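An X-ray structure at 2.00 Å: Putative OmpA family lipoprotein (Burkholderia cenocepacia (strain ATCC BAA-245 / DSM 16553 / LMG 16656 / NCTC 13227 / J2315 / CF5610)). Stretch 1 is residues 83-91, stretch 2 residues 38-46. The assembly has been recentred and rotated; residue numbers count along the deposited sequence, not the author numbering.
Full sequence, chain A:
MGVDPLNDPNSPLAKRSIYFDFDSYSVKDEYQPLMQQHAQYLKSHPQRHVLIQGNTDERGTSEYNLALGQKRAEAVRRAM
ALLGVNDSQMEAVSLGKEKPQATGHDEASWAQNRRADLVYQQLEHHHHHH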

# COMPACT_ATOMS: atom_id res chain seq x y z
N LEU A 83 -8.65 -8.57 -8.61
CA LEU A 83 -10.07 -8.35 -8.31
C LEU A 83 -10.78 -7.54 -9.39
O LEU A 83 -11.91 -7.14 -9.22
CB LEU A 83 -10.28 -7.75 -6.92
CG LEU A 83 -9.75 -8.62 -5.78
CD1 LEU A 83 -9.58 -7.82 -4.52
CD2 LEU A 83 -10.63 -9.88 -5.50
N GLY A 84 -10.10 -7.29 -10.50
CA GLY A 84 -10.72 -6.60 -11.66
C GLY A 84 -10.63 -5.09 -11.75
O GLY A 84 -11.34 -4.48 -12.58
N VAL A 85 -9.79 -4.45 -10.93
CA VAL A 85 -9.54 -3.02 -11.08
C VAL A 85 -8.72 -2.81 -12.36
O VAL A 85 -7.82 -3.58 -12.64
CB VAL A 85 -8.78 -2.38 -9.84
CG1 VAL A 85 -8.50 -0.92 -10.10
CG2 VAL A 85 -9.59 -2.53 -8.56
N ASN A 86 -9.04 -1.77 -13.14
CA ASN A 86 -8.23 -1.39 -14.31
C ASN A 86 -6.89 -0.87 -13.89
O ASN A 86 -6.81 0.02 -13.05
CB ASN A 86 -8.87 -0.21 -15.06
CG ASN A 86 -10.22 -0.53 -15.59
OD1 ASN A 86 -10.34 -1.26 -16.57
ND2 ASN A 86 -11.26 0.02 -14.96
N ASP A 87 -5.85 -1.36 -14.56
CA ASP A 87 -4.49 -0.83 -14.42
C ASP A 87 -4.43 0.67 -14.52
O ASP A 87 -3.58 1.30 -13.87
CB ASP A 87 -3.57 -1.40 -15.49
CG ASP A 87 -3.65 -2.92 -15.58
OD1 ASP A 87 -3.97 -3.56 -14.53
OD2 ASP A 87 -3.41 -3.45 -16.70
N SER A 88 -5.29 1.25 -15.39
CA SER A 88 -5.32 2.70 -15.58
C SER A 88 -5.75 3.48 -14.33
O SER A 88 -5.56 4.69 -14.26
CB SER A 88 -6.27 3.10 -16.73
OG SER A 88 -7.61 2.98 -16.29
N GLN A 89 -6.34 2.83 -13.33
CA GLN A 89 -6.67 3.60 -12.13
C GLN A 89 -5.65 3.43 -11.01
O GLN A 89 -5.86 3.94 -9.90
CB GLN A 89 -8.08 3.29 -11.64
CG GLN A 89 -9.20 3.64 -12.61
CD GLN A 89 -10.52 3.03 -12.13
OE1 GLN A 89 -10.96 2.01 -12.64
NE2 GLN A 89 -11.10 3.61 -11.08
N MET A 90 -4.54 2.73 -11.29
CA MET A 90 -3.58 2.32 -10.26
C MET A 90 -2.19 2.63 -10.73
O MET A 90 -1.82 2.32 -11.87
CB MET A 90 -3.70 0.81 -10.03
CG MET A 90 -4.98 0.43 -9.31
SD MET A 90 -5.00 -1.28 -8.86
CE MET A 90 -4.82 -2.04 -10.52
N GLU A 91 -1.40 3.22 -9.84
CA GLU A 91 0.02 3.43 -10.11
C GLU A 91 0.83 2.93 -8.90
O GLU A 91 0.56 3.36 -7.78
CB GLU A 91 0.29 4.91 -10.40
CG GLU A 91 1.72 5.17 -10.93
CD GLU A 91 1.98 6.67 -11.12
OE1 GLU A 91 0.99 7.42 -11.08
OE2 GLU A 91 3.14 7.10 -11.29
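Stretch 2, residues 38-46: HAQYLKSHP

Stretch 1 is mostly loop. Residues 83-86 have no regular structure, 87-89 form a short 3-10 segment, and a strand starts at 90 and continues later in the chain. Gln89 N bonds to Asn86 O at 2.9 Å, and Met90 N to Asp87 O at 3.1 Å. Gly84 has phi/psi of 91/12, a left-handed conformation that favours glycine. A CB here would be jammed against the carbonyl O of Leu83.

Stretch 2 is part of a helix that begins earlier in the chain, followed by a turn into Pro46. The helical repeat is regular. Leu42 N bonds to His38 O at 2.9 Å, Lys43 N to Ala39 O at 2.9 Å and Ser44 N to Gln40 O at 3.1 Å. Next, His45 N bonds to Leu42 O at 3.1 Å, an i to i-3 step. His45 has phi/psi of -130/63, well outside the helical range.

The contacts advance in the same order along both stretches, but the loop passes the helix obliquely. Leu83 meets Ala39, Val85 lies next to Lys43, and Gln89 reaches Leu42, His45 and Pro46. The CA atoms of Val85 and Lys43 are 5.4 Å apart, and those of Gln89 and Pro46 are 7.2 Å apart. The backbones are therefore closer at Val85 than at Gln89, where a long side chain spans the gap. The contact buries 438 Å² in total, counting both sides.

Ala39 and Leu42 point their CA-to-CB bonds toward stretch 1. Gln40, Tyr41 and Ser44 point theirs away. Leu83 packs CB against Ala39 CB at 3.7 Å. Val85 is buried, with chi1 in the t well. Its CG2 lies 3.6 Å from Ala39 CA, 3.8 Å from Ala39 CB and 3.8 Å from Leu42 CB, so one methyl touches two successive inward-facing residues of the helix. Met90 adds a looser contact, CG to Leu42 CD1 at 4.5 Å.

Lys43 lays its aliphatic chain along the loop backbone. Its CG is 3.4 Å from Gly84 O and 4.0 Å from Val85 N, and its CE is 3.2 Å from Leu83 O. The absence of a side chain at Gly84 matters here too, because an ideal CB would come within 3.3 Å of Lys43 CD. The amine turns back to its own helix, where Lys43 NZ bonds to Gln40 OE1 at 3.3 Å.

Gln89 makes a clear hydrogen bond between the stretches. Its NE2 donates to Leu42 O at 3.0 Å, with a nearly straight angle of 165°. Leu42 O thus accepts from both His45 N and the glutamine amide. His45 O is also near, 3.2 Å from Gln89 NE2, but the angle is poor and no bond forms. Gln89 CD lies 3.4 Å from Pro46 O. The other end of the amide is held within stretch 1, where Asn86 ND2 donates to Gln89 OE1 at 3.1 Å and 172°.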

# COMPACT_ATOMS: atom_id res chain seq x y z
N HIS A 38 -11.60 -1.91 -1.33
CA HIS A 38 -11.01 -0.93 -2.24
C HIS A 38 -11.28 -1.20 -3.72
O HIS A 38 -11.62 -0.27 -4.44
CB HIS A 38 -9.55 -0.64 -1.92
CG HIS A 38 -9.39 0.25 -0.72
ND1 HIS A 38 -9.27 -0.25 0.56
CD2 HIS A 38 -9.39 1.60 -0.61
CE1 HIS A 38 -9.17 0.76 1.41
NE2 HIS A 38 -9.25 1.89 0.73
N ALA A 39 -11.13 -2.47 -4.13
CA ALA A 39 -11.40 -2.91 -5.50
C ALA A 39 -12.83 -2.55 -5.94
O ALA A 39 -13.02 -2.05 -7.05
CB ALA A 39 -11.17 -4.41 -5.66
N GLN A 40 -13.80 -2.82 -5.07
CA GLN A 40 -15.20 -2.53 -5.36
C GLN A 40 -15.39 -1.02 -5.57
O GLN A 40 -15.99 -0.60 -6.56
CB GLN A 40 -16.11 -3.06 -4.24
CG GLN A 40 -17.61 -3.14 -4.54
CD GLN A 40 -17.93 -3.71 -5.92
OE1 GLN A 40 -17.44 -4.77 -6.31
NE2 GLN A 40 -18.77 -3.00 -6.66
N TYR A 41 -14.84 -0.22 -4.66
CA TYR A 41 -14.85 1.22 -4.84
C TYR A 41 -14.24 1.65 -6.18
O TYR A 41 -14.89 2.34 -6.97
CB TYR A 41 -14.21 1.95 -3.65
CG TYR A 41 -14.24 3.44 -3.84
CD1 TYR A 41 -15.18 4.24 -3.18
CD2 TYR A 41 -13.35 4.06 -4.69
CE1 TYR A 41 -15.20 5.62 -3.35
CE2 TYR A 41 -13.37 5.43 -4.88
CZ TYR A 41 -14.28 6.21 -4.21
OH TYR A 41 -14.28 7.59 -4.43
N LEU A 42 -13.02 1.21 -6.46
CA LEU A 42 -12.35 1.51 -7.73
C LEU A 42 -13.13 1.14 -9.05
O LEU A 42 -13.30 1.99 -9.94
CB LEU A 42 -10.92 0.93 -7.73
CG LEU A 42 -9.92 1.70 -6.83
CD1 LEU A 42 -8.59 0.98 -6.72
CD2 LEU A 42 -9.71 3.15 -7.29
N LYS A 43 -13.56 -0.11 -9.16
CA LYS A 43 -14.34 -0.62 -10.29
C LYS A 43 -15.63 0.14 -10.54
O LYS A 43 -16.06 0.33 -11.70
CB LYS A 43 -14.67 -2.10 -10.05
CG LYS A 43 -13.56 -3.08 -10.46
CD LYS A 43 -13.95 -4.55 -10.17
CE LYS A 43 -14.07 -4.78 -8.66
NZ LYS A 43 -15.01 -5.86 -8.22
N SER A 44 -16.27 0.56 -9.46
CA SER A 44 -17.51 1.31 -9.51
C SER A 44 -17.31 2.83 -9.64
O SER A 44 -18.29 3.54 -9.80
CB SER A 44 -18.39 0.95 -8.30
OG SER A 44 -17.87 1.50 -7.11
N HIS A 45 -16.05 3.31 -9.58
CA HIS A 45 -15.72 4.71 -9.83
C HIS A 45 -14.57 4.93 -10.83
O HIS A 45 -13.57 5.55 -10.44
CB HIS A 45 -15.35 5.42 -8.53
CG HIS A 45 -16.40 5.37 -7.48
ND1 HIS A 45 -16.89 4.18 -6.96
CD2 HIS A 45 -17.04 6.35 -6.80
CE1 HIS A 45 -17.80 4.43 -6.04
NE2 HIS A 45 -17.90 5.75 -5.91
N PRO A 46 -14.73 4.52 -12.11
CA PRO A 46 -13.72 4.51 -13.20
C PRO A 46 -12.80 5.73 -13.30
O PRO A 46 -11.69 5.64 -13.89
CB PRO A 46 -14.58 4.44 -14.48
CG PRO A 46 -16.05 4.42 -14.01
CD PRO A 46 -16.01 3.96 -12.60